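PDB 3N0R: response regulator from Caulobacter vibrioides, which probably acts as an anti-anti-sigma factor in the general stress response, joining a sigma-like domain to a two-component receiver domain. Local coordinates for residues 75-80 and 134-139. The protein carries 1 engineered substitution. Residues are numbered along the deposited sequence; the frame is centred on the assembly and turned at random.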
loop_
_atom_site.group_PDB
_atom_site.type_symbol
_atom_site.label_atom_id
_atom_site.label_comp_id
_atom_site.label_asym_id
_atom_site.label_seq_id
_atom_site.Cartn_x
_atom_site.Cartn_y
_atom_site.Cartn_z
ATOM N N ALA A 75 -15.475 9.554 3.919
ATOM C CA ALA A 75 -16.482 8.834 4.696
ATOM C C ALA A 75 -16.297 7.321 4.626
ATOM O O ALA A 75 -16.498 6.621 5.617
ATOM C CB ALA A 75 -17.882 9.217 4.250
ATOM N N LEU A 76 -15.935 6.812 3.453
ATOM C CA LEU A 76 -15.704 5.379 3.282
ATOM C C LEU A 76 -14.522 4.927 4.139
ATOM O O LEU A 76 -14.591 3.900 4.810
ATOM C CB LEU A 76 -15.429 5.068 1.812
ATOM C CG LEU A 76 -14.946 3.648 1.490
ATOM C CD1 LEU A 76 -15.936 2.596 1.961
ATOM C CD2 LEU A 76 -14.665 3.506 -0.005
ATOM N N TYR A 77 -13.426 5.679 4.101
ATOM C CA TYR A 77 -12.277 5.319 4.925
ATOM C C TYR A 77 -12.611 5.403 6.414
ATOM O O TYR A 77 -12.147 4.586 7.207
ATOM C CB TYR A 77 -11.040 6.158 4.578
ATOM C CG TYR A 77 -10.280 5.729 3.329
ATOM C CD1 TYR A 77 -10.807 5.956 2.065
ATOM C CD2 TYR A 77 -9.009 5.153 3.409
ATOM C CE1 TYR A 77 -10.114 5.600 0.918
ATOM C CE2 TYR A 77 -8.306 4.797 2.256
ATOM C CZ TYR A 77 -8.865 5.034 1.014
ATOM O OH TYR A 77 -8.178 4.698 -0.141
ATOM N N ARG A 78 -13.412 6.395 6.808
ATOM C CA ARG A 78 -13.832 6.490 8.198
ATOM C C ARG A 78 -14.601 5.236 8.633
ATOM O O ARG A 78 -14.365 4.699 9.713
ATOM C CB ARG A 78 -14.666 7.754 8.400
ATOM C CG ARG A 78 -15.166 7.956 9.806
ATOM C CD ARG A 78 -15.896 9.292 9.927
ATOM N NE ARG A 78 -16.377 9.527 11.284
ATOM C CZ ARG A 78 -17.138 10.554 11.646
ATOM N NH1 ARG A 78 -17.515 11.455 10.747
ATOM N NH2 ARG A 78 -17.521 10.682 12.908
ATOM N N VAL A 79 -15.519 4.769 7.792
ATOM C CA VAL A 79 -16.257 3.541 8.077
ATOM C C VAL A 79 -15.302 2.347 8.198
ATOM O O VAL A 79 -15.414 1.541 9.122
ATOM C CB VAL A 79 -17.343 3.297 7.008
ATOM C CG1 VAL A 79 -17.816 1.853 7.030
ATOM C CG2 VAL A 79 -18.503 4.272 7.232
ATOM N N PHE A 80 -14.360 2.240 7.264
ATOM C CA PHE A 80 -13.370 1.168 7.311
ATOM C C PHE A 80 -12.621 1.181 8.650
ATOM O O PHE A 80 -12.423 0.145 9.276
ATOM C CB PHE A 80 -12.391 1.340 6.150
ATOM C CG PHE A 80 -11.354 0.253 6.058
ATOM C CD1 PHE A 80 -10.178 0.337 6.794
ATOM C CD2 PHE A 80 -11.555 -0.860 5.250
ATOM C CE1 PHE A 80 -9.219 -0.656 6.714
ATOM C CE2 PHE A 80 -10.591 -1.856 5.154
ATOM C CZ PHE A 80 -9.434 -1.768 5.894
ATOM N N ALA A 134 -7.311 13.228 9.685
ATOM C CA ALA A 134 -7.838 13.431 11.026
ATOM C C ALA A 134 -9.299 12.996 11.153
ATOM O O ALA A 134 -9.695 12.446 12.180
ATOM C CB ALA A 134 -7.674 14.888 11.439
ATOM N N GLN A 135 -10.103 13.237 10.120
ATOM C CA GLN A 135 -11.503 12.793 10.104
ATOM C C GLN A 135 -11.582 11.282 10.095
ATOM O O GLN A 135 -12.441 10.685 10.733
ATOM C CB GLN A 135 -12.250 13.287 8.865
ATOM C CG GLN A 135 -12.106 14.749 8.572
ATOM C CD GLN A 135 -12.355 15.608 9.786
ATOM O OE1 GLN A 135 -13.351 15.439 10.499
ATOM N NE2 GLN A 135 -11.457 16.543 10.027
ATOM N N ILE A 136 -10.680 10.662 9.349
ATOM C CA ILE A 136 -10.681 9.214 9.214
ATOM C C ILE A 136 -10.269 8.553 10.521
ATOM O O ILE A 136 -10.861 7.550 10.934
ATOM C CB ILE A 136 -9.767 8.787 8.055
ATOM C CG1 ILE A 136 -10.351 9.285 6.726
ATOM C CG2 ILE A 136 -9.580 7.272 8.037
ATOM C CD1 ILE A 136 -9.388 9.247 5.568
ATOM N N LEU A 137 -9.263 9.134 11.173
ATOM C CA LEU A 137 -8.717 8.612 12.425
ATOM C C LEU A 137 -9.499 9.083 13.648
ATOM O O LEU A 137 -9.288 8.578 14.749
ATOM C CB LEU A 137 -7.257 9.047 12.568
ATOM C CG LEU A 137 -6.328 8.441 11.521
ATOM C CD1 LEU A 137 -5.030 9.234 11.462
ATOM C CD2 LEU A 137 -6.070 6.986 11.845
ATOM N N ASP A 138 -10.382 10.061 13.465
ATOM C CA ASP A 138 -11.123 10.657 14.580
ATOM C C ASP A 138 -10.189 11.284 15.622
ATOM O O ASP A 138 -10.288 11.002 16.818
ATOM C CB ASP A 138 -12.051 9.619 15.223
ATOM C CG ASP A 138 -13.087 10.243 16.138
ATOM O OD1 ASP A 138 -13.333 11.464 16.031
ATOM O OD2 ASP A 138 -13.667 9.505 16.961
ATOM N N CYS A 139 -9.286 12.144 15.160
ATOM C CA CYS A 139 -8.380 12.852 16.055
ATOM C C CYS A 139 -8.221 14.284 15.570
ATOM O O CYS A 139 -8.776 14.655 14.539
ATOM C CB CYS A 139 -7.018 12.143 16.118
ATOM S SG CYS A 139 -6.067 12.158 14.579
#
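With CG1 anti to its own carbonyl carbon (chi1 -66°) and the chain carried on to CD1 in an extended form, I136 sends one branch to the base of Y77, where CD1 lies 3.6 Å from Y77 CB. Its other branch, CG2, rests against the backbone of helix 72-84, 3.8 Å from Y77 O. A beta-branched residue suits the place because its two apolar arms meet Y77 at separate points. The helices approach closely here, R78 CA and I136 CA being 4.3 Å apart. Y77 also turns its CG anti to the carbonyl carbon, which directs the ring past I136 into the interior; there it meets F128 edge-to-face and its OH is hydrogen-bonded to E126. Tyrosine thus combines apolar bulk with a satisfied polar end. These residues join two helices of the all-helical sigma-like part of PhyR, one in its sigma2 region and the other, helix 130-137, in the region that follows in sequence. Along the more open flank R78 runs fully extended, its methylenes passing the carbonyl oxygen of Q135 (CD to Q135 O 3.8 Å) and carrying the guanidinium on to a salt bridge with D67. A Schellman motif ends helix 130-137: C139 N bonds to A134 O, D138 N more weakly to Q135 O, and D138 has positive phi. D138 OD1 stays 5.3 Å from R78 NH2, near enough for a modest electrostatic attraction at most.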